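Local coordinates for probable fimbrial chaperone YadV (Escherichia coli K-12, PDB 5GHU), which probably chaperones pilin subunits in the periplasm for assembly of fimbriae that could contribute to adhesion to various surfaces, at residues F121-P124 and D125-G129. Sequence-based numbering, arbitrary orientation.
Sequences FYRP and DGLKG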
ATOM      1  N   PHE A 121       6.433   1.751   2.899  1.00 18.23           N
ATOM      2  CA  PHE A 121       7.363   1.482   1.805  1.00 16.96           C
ATOM      3  C   PHE A 121       8.728   1.926   2.226  1.00 21.17           C
ATOM      4  O   PHE A 121       8.936   3.141   2.480  1.00 20.59           O
ATOM      5  CB  PHE A 121       6.947   2.229   0.508  1.00 20.94           C
ATOM      6  CG  PHE A 121       5.599   1.804  -0.014  1.00 18.21           C
ATOM      7  CD1 PHE A 121       5.495   0.694  -0.790  1.00 18.97           C
ATOM      8  CD2 PHE A 121       4.432   2.525   0.290  1.00 20.03           C
ATOM      9  CE1 PHE A 121       4.244   0.281  -1.306  1.00 20.34           C
ATOM     10  CE2 PHE A 121       3.146   2.069  -0.185  1.00 22.61           C
ATOM     11  CZ  PHE A 121       3.069   0.972  -0.993  1.00 21.03           C
ATOM     12  N   TYR A 122       9.644   0.965   2.303  1.00 17.82           N
ATOM     13  CA  TYR A 122      11.052   1.273   2.576  1.00 17.13           C
ATOM     14  C   TYR A 122      11.724   1.626   1.247  1.00 20.04           C
ATOM     15  O   TYR A 122      11.739   0.806   0.308  1.00 20.03           O
ATOM     16  CB  TYR A 122      11.729   0.070   3.255  1.00 19.61           C
ATOM     17  CG  TYR A 122      13.165   0.399   3.602  1.00 20.59           C
ATOM     18  CD1 TYR A 122      13.469   1.082   4.765  1.00 23.58           C
ATOM     19  CD2 TYR A 122      14.197  -0.026   2.776  1.00 22.19           C
ATOM     20  CE1 TYR A 122      14.809   1.337   5.102  1.00 24.21           C
ATOM     21  CE2 TYR A 122      15.527   0.192   3.120  1.00 22.96           C
ATOM     22  CZ  TYR A 122      15.812   0.891   4.256  1.00 25.39           C
ATOM     23  OH  TYR A 122      17.154   1.120   4.593  1.00 29.33           O
ATOM     24  N   ARG A 123      12.258   2.874   1.146  1.00 18.33           N
ATOM     25  CA  ARG A 123      12.741   3.392  -0.121  1.00 17.50           C
ATOM     26  C   ARG A 123      14.233   3.724   0.011  1.00 18.20           C
ATOM     27  O   ARG A 123      14.603   4.742   0.597  1.00 19.44           O
ATOM     28  CB  ARG A 123      11.961   4.645  -0.527  1.00 17.53           C
ATOM     29  CG  ARG A 123      12.385   5.157  -1.896  1.00 18.59           C
ATOM     30  CD  ARG A 123      11.569   6.398  -2.288  1.00 17.77           C
ATOM     31  NE  ARG A 123      10.207   5.881  -2.525  1.00 16.61           N
ATOM     32  CZ  ARG A 123       9.136   6.659  -2.453  1.00 18.12           C
ATOM     33  NH1 ARG A 123       9.266   7.979  -2.250  1.00 18.76           N
ATOM     34  NH2 ARG A 123       7.923   6.129  -2.608  1.00 16.47           N
ATOM     35  N   PRO A 124      15.098   2.858  -0.530  1.00 18.56           N
ATOM     36  CA  PRO A 124      16.522   3.231  -0.589  1.00 19.89           C
ATOM     37  C   PRO A 124      16.698   4.541  -1.340  1.00 18.72           C
ATOM     38  O   PRO A 124      16.023   4.786  -2.337  1.00 20.78           O
ATOM     39  CB  PRO A 124      17.167   2.066  -1.357  1.00 24.01           C
ATOM     40  CG  PRO A 124      16.183   0.877  -1.132  1.00 22.15           C
ATOM     41  CD  PRO A 124      14.809   1.535  -1.135  1.00 20.40           C
ATOM     42  N   ASP A 125      17.628   5.355  -0.868  1.00 21.97           N
ATOM     43  CA  ASP A 125      17.939   6.597  -1.568  1.00 23.06           C
ATOM     44  C   ASP A 125      18.567   6.271  -2.922  1.00 21.73           C
ATOM     45  O   ASP A 125      19.278   5.258  -3.051  1.00 23.75           O
ATOM     46  CB  ASP A 125      18.974   7.389  -0.774  1.00 22.86           C
ATOM     47  CG  ASP A 125      18.424   8.081   0.462  1.00 22.25           C
ATOM     48  OD1 ASP A 125      17.307   7.852   0.902  1.00 25.99           O
ATOM     49  OD2 ASP A 125      19.118   8.935   0.985  1.00 23.46           O
ATOM     50  N   GLY A 126      18.372   7.168  -3.886  1.00 21.02           N
ATOM     51  CA  GLY A 126      19.052   7.092  -5.156  1.00 23.19           C
ATOM     52  C   GLY A 126      18.455   6.183  -6.213  1.00 22.12           C
ATOM     53  O   GLY A 126      19.145   5.908  -7.199  1.00 24.84           O
ATOM     54  N   LEU A 127      17.212   5.792  -6.046  1.00 20.79           N
ATOM     55  CA  LEU A 127      16.596   4.979  -7.096  1.00 19.90           C
ATOM     56  C   LEU A 127      16.335   5.796  -8.355  1.00 22.95           C
ATOM     57  O   LEU A 127      16.072   7.013  -8.292  1.00 23.34           O
ATOM     58  CB  LEU A 127      15.299   4.382  -6.613  1.00 19.70           C
ATOM     59  CG  LEU A 127      15.434   3.430  -5.397  1.00 22.66           C
ATOM     60  CD1 LEU A 127      14.052   2.988  -4.982  1.00 24.39           C
ATOM     61  CD2 LEU A 127      16.251   2.207  -5.785  1.00 24.16           C
ATOM     62  N   LYS A 128      16.452   5.123  -9.502  1.00 22.49           N
ATOM     63  CA  LYS A 128      16.205   5.761 -10.779  1.00 23.12           C
ATOM     64  C   LYS A 128      14.754   6.223 -10.882  1.00 20.84           C
ATOM     65  O   LYS A 128      13.839   5.493 -10.524  1.00 23.44           O
ATOM     66  CB  LYS A 128      16.488   4.737 -11.895  1.00 26.22           C
ATOM     67  CG  LYS A 128      16.237   5.269 -13.284  1.00 39.54           C
ATOM     68  CD  LYS A 128      16.331   4.138 -14.302  1.00 50.72           C
ATOM     69  CE  LYS A 128      16.137   4.673 -15.722  1.00 62.23           C
ATOM     70  NZ  LYS A 128      14.804   5.309 -15.895  1.00 70.06           N
ATOM     71  N   GLY A 129      14.562   7.432 -11.392  1.00 23.92           N
ATOM     72  CA  GLY A 129      13.197   7.840 -11.664  1.00 22.64           C
ATOM     73  C   GLY A 129      12.484   8.294 -10.402  1.00 22.69           C
ATOM     74  O   GLY A 129      13.042   8.370  -9.298  1.00 23.08           O
TER
HETATM   75  O   HOH W   1      14.758   7.409  -0.207  1.00 21.88           O
HETATM   76  O   HOH W   2      15.087   6.663  -4.098  1.00 21.08           O
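The turn by which the last strand of the immunoglobulin-like N-terminal domain, 114-123, runs into the linker to the C-terminal domain is a worked example of a bend whose closing bond passes through water: Leu127 folds back over Pro124, one water stands in for the backbone bond of the turn, and a second joins Arg123 O to the Asp125 carboxylate. Pro124 to Leu127 form an open type II beta turn. Water 2 donates to Pro124 O at 2.7 Å and accepts from Leu127 N at 3.0 Å, in place of the closing bond. Gly126 takes the third position, where its positive phi of 83° favours glycine.

Leu127 comes back from the far limb of the turn. Its CG sits beside the backbone N (chi1 -61°), which brings CG to 3.4 Å from Pro124 O and carries CD1 across the start of the proline ring, 4.2 Å from Pro124 CD. The same methyl meets Arg123 CG at 4.1 Å, obliquely, touching the aliphatic root of that side chain. Beyond the bend of Arg123 at chi3 (-69°), NE forms a salt bridge with Glu85 and NH2 one with Asp211 of the C-terminal domain.

Asp125 points away from Pro124, yet its carboxylate turns back along the chain. Water 1 donates to Asp125 OD1 and to Arg123 O, 2.8 Å each, while Asp125 N bonds to Ser14 OG.

Water 2 thus gives Pro124 O the partner that the open turn does not supply directly. Between the two segments, the apolar contact is made by Leu127 CD1; Leu127 also packs on Tyr159 of the C-terminal domain. The Arg123 salt bridge to Asp211 links the strand end to that domain, consistent with a part in setting the arrangement of the two domains, while proline and leucine pack and solvent bridges the polar backbone of the turn.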